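Local structure of sigma-C capsid protein (2VRS) at residues M83-M88 / M101-H106. The protein forms the homotrimeric fibre with which avian reovirus attaches to its host cell, and also induces apoptosis of that cell. Numbering follows the deposited sequence.
Sequences MQFRWM and MTVNAH
Segments 83-88 and 101-106 lie on strands 81-92 and 98-108, an antiparallel hairpin of the C-terminal beta-barrel domain, and are laced together by six backbone hydrogen bonds. Met83 with Ala105, Phe85 with Val103 and Trp87 with Met101 are the hydrogen-bonded pairs, and their side chains share the buried face of the sheet. At the middle pair, Phe85 N reaches Val103 O at 3.1 Å, and the return bond, Val103 N to Phe85 O, is 2.8 Å long. Beta-branched Val103 can touch two aromatics at once: its CB lies over the Phe85 ring in a CH-pi contact, 4.1 Å from the centroid, while its CG2 packs 3.8 Å from Trp87 CB and also meets the indole edge, near its plane, beside CE3. Phe85 CG takes the crowded position between backbone N and carbonyl carbon (chi1 53°). Phe85 CE2 lies 4.0 Å from Ala105 CB, whose single methyl fits beside the ring. Gln84, Arg86, Thr102 and Asn104 point to the other, more exposed face, which suits polar types. The side chains of Gln84 and Asn104 lie side by side, pointing the same way, with amide planes 29° apart and Gln84 CG 3.1 Å from Asn104 OD1; Gln84 NE2 donates to a water that Asn104 ND2 reaches only weakly. Arg86 crosses Thr102 obliquely, its CD methylene 3.3 Å from OG1, and Arg86 NH2 has a long, weak ion pair with Asp100. Trp87 NE1 bonds to Asp134 O. The hairpin lies inside the sheet: strand 111-119 flanks 98-108, and strand 128-134 pairs with 81-92 on its other edge.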
loop_
_atom_site.group_PDB
_atom_site.type_symbol
_atom_site.label_atom_id
_atom_site.label_comp_id
_atom_site.label_asym_id
_atom_site.label_seq_id
_atom_site.Cartn_x
_atom_site.Cartn_y
_atom_site.Cartn_z
ATOM N N MET C 83 -2.067 20.979 -4.718
ATOM C CA MET C 83 -1.186 21.961 -5.358
ATOM C C MET C 83 -1.869 22.646 -6.526
ATOM O O MET C 83 -2.576 22.017 -7.304
ATOM C CB MET C 83 0.064 21.279 -5.873
ATOM C CG MET C 83 0.877 20.606 -4.834
ATOM S SD MET C 83 2.248 19.828 -5.718
ATOM C CE MET C 83 3.120 19.122 -4.372
ATOM N N GLN C 84 -1.642 23.949 -6.667
ATOM C CA GLN C 84 -2.247 24.718 -7.766
ATOM C C GLN C 84 -1.097 25.494 -8.426
ATOM O O GLN C 84 -0.352 26.231 -7.756
ATOM C CB GLN C 84 -3.297 25.693 -7.234
ATOM C CG GLN C 84 -4.421 24.989 -6.493
ATOM C CD GLN C 84 -5.359 25.979 -5.863
ATOM O OE1 GLN C 84 -5.578 25.964 -4.654
ATOM N NE2 GLN C 84 -5.899 26.871 -6.678
ATOM N N PHE C 85 -0.892 25.240 -9.712
ATOM C CA PHE C 85 0.124 25.957 -10.485
ATOM C C PHE C 85 -0.245 26.068 -11.962
ATOM O O PHE C 85 -1.237 25.489 -12.422
ATOM C CB PHE C 85 1.488 25.290 -10.277
ATOM C CG PHE C 85 1.493 23.794 -10.548
ATOM C CD1 PHE C 85 1.714 23.316 -11.840
ATOM C CD2 PHE C 85 1.307 22.877 -9.508
ATOM C CE1 PHE C 85 1.735 21.924 -12.087
ATOM C CE2 PHE C 85 1.331 21.477 -9.744
ATOM C CZ PHE C 85 1.536 21.013 -11.033
ATOM N N ARG C 86 0.566 26.804 -12.715
ATOM C CA ARG C 86 0.396 26.914 -14.153
ATOM C C ARG C 86 1.477 26.131 -14.896
ATOM O O ARG C 86 2.646 26.114 -14.488
ATOM C CB ARG C 86 0.389 28.403 -14.552
ATOM C CG ARG C 86 -0.761 29.181 -13.878
ATOM C CD ARG C 86 -2.067 28.942 -14.609
ATOM N NE ARG C 86 -2.368 29.997 -15.583
ATOM C CZ ARG C 86 -1.900 30.056 -16.833
ATOM N NH1 ARG C 86 -1.076 29.119 -17.300
ATOM N NH2 ARG C 86 -2.258 31.066 -17.623
ATOM N N TRP C 87 1.084 25.495 -15.989
ATOM C CA TRP C 87 2.038 24.632 -16.719
ATOM C C TRP C 87 1.918 24.930 -18.193
ATOM O O TRP C 87 0.813 24.840 -18.761
ATOM C CB TRP C 87 1.676 23.154 -16.482
ATOM C CG TRP C 87 2.793 22.202 -16.628
ATOM C CD1 TRP C 87 3.930 22.365 -17.373
ATOM C CD2 TRP C 87 2.882 20.903 -16.021
ATOM N NE1 TRP C 87 4.738 21.236 -17.265
ATOM C CE2 TRP C 87 4.120 20.339 -16.422
ATOM C CE3 TRP C 87 2.041 20.168 -15.146
ATOM C CZ2 TRP C 87 4.546 19.070 -15.985
ATOM C CZ3 TRP C 87 2.467 18.888 -14.712
ATOM C CH2 TRP C 87 3.710 18.364 -15.118
ATOM N N MET C 88 3.027 25.319 -18.827
ATOM C CA MET C 88 2.969 25.540 -20.270
ATOM C C MET C 88 3.242 24.204 -20.925
ATOM O O MET C 88 4.331 23.637 -20.785
ATOM C CB MET C 88 3.977 26.606 -20.733
ATOM C CG MET C 88 3.741 27.021 -22.190
ATOM S SD MET C 88 5.216 27.814 -22.878
ATOM C CE MET C 88 6.468 26.516 -22.752
ATOM N N MET C 101 -1.765 25.742 -19.189
ATOM C CA MET C 101 -2.701 24.948 -18.391
ATOM C C MET C 101 -2.740 25.393 -16.946
ATOM O O MET C 101 -1.709 25.562 -16.288
ATOM C CB MET C 101 -2.290 23.453 -18.405
ATOM C CG MET C 101 -2.157 22.843 -19.802
ATOM S SD MET C 101 -3.627 22.989 -20.863
ATOM C CE MET C 101 -4.707 21.803 -20.010
ATOM N N THR C 102 -3.954 25.556 -16.420
ATOM C CA THR C 102 -4.128 25.689 -14.988
ATOM C C THR C 102 -4.263 24.289 -14.381
ATOM O O THR C 102 -5.133 23.496 -14.772
ATOM C CB THR C 102 -5.391 26.524 -14.713
ATOM O OG1 THR C 102 -5.155 27.836 -15.263
ATOM C CG2 THR C 102 -5.714 26.615 -13.231
ATOM N N VAL C 103 -3.366 23.983 -13.455
ATOM C CA VAL C 103 -3.253 22.587 -12.958
ATOM C C VAL C 103 -3.574 22.535 -11.478
ATOM O O VAL C 103 -3.057 23.325 -10.694
ATOM C CB VAL C 103 -1.826 21.990 -13.147
ATOM C CG1 VAL C 103 -1.770 20.564 -12.550
ATOM C CG2 VAL C 103 -1.400 21.995 -14.640
ATOM N N ASN C 104 -4.435 21.588 -11.092
ATOM C CA ASN C 104 -4.559 21.189 -9.707
ATOM C C ASN C 104 -4.043 19.756 -9.578
ATOM O O ASN C 104 -4.515 18.894 -10.288
ATOM C CB ASN C 104 -6.017 21.178 -9.281
ATOM C CG ASN C 104 -6.544 22.566 -8.990
ATOM O OD1 ASN C 104 -6.433 23.059 -7.874
ATOM N ND2 ASN C 104 -7.136 23.176 -9.970
ATOM N N ALA C 105 -3.073 19.563 -8.697
ATOM C CA ALA C 105 -2.465 18.274 -8.442
ATOM C C ALA C 105 -2.846 17.848 -7.029
ATOM O O ALA C 105 -2.472 18.487 -6.031
ATOM C CB ALA C 105 -0.887 18.372 -8.647
ATOM N N HIS C 106 -3.659 16.801 -6.944
ATOM C CA HIS C 106 -4.099 16.311 -5.650
ATOM C C HIS C 106 -3.192 15.180 -5.233
ATOM O O HIS C 106 -3.210 14.091 -5.840
ATOM C CB HIS C 106 -5.577 15.847 -5.723
ATOM C CG HIS C 106 -6.112 15.345 -4.414
ATOM N ND1 HIS C 106 -6.735 14.124 -4.285
ATOM C CD2 HIS C 106 -6.107 15.901 -3.177
ATOM C CE1 HIS C 106 -7.086 13.942 -3.023
ATOM N NE2 HIS C 106 -6.733 15.011 -2.333
HETATM O O HOH W 1 -6.392 26.429 -9.392
#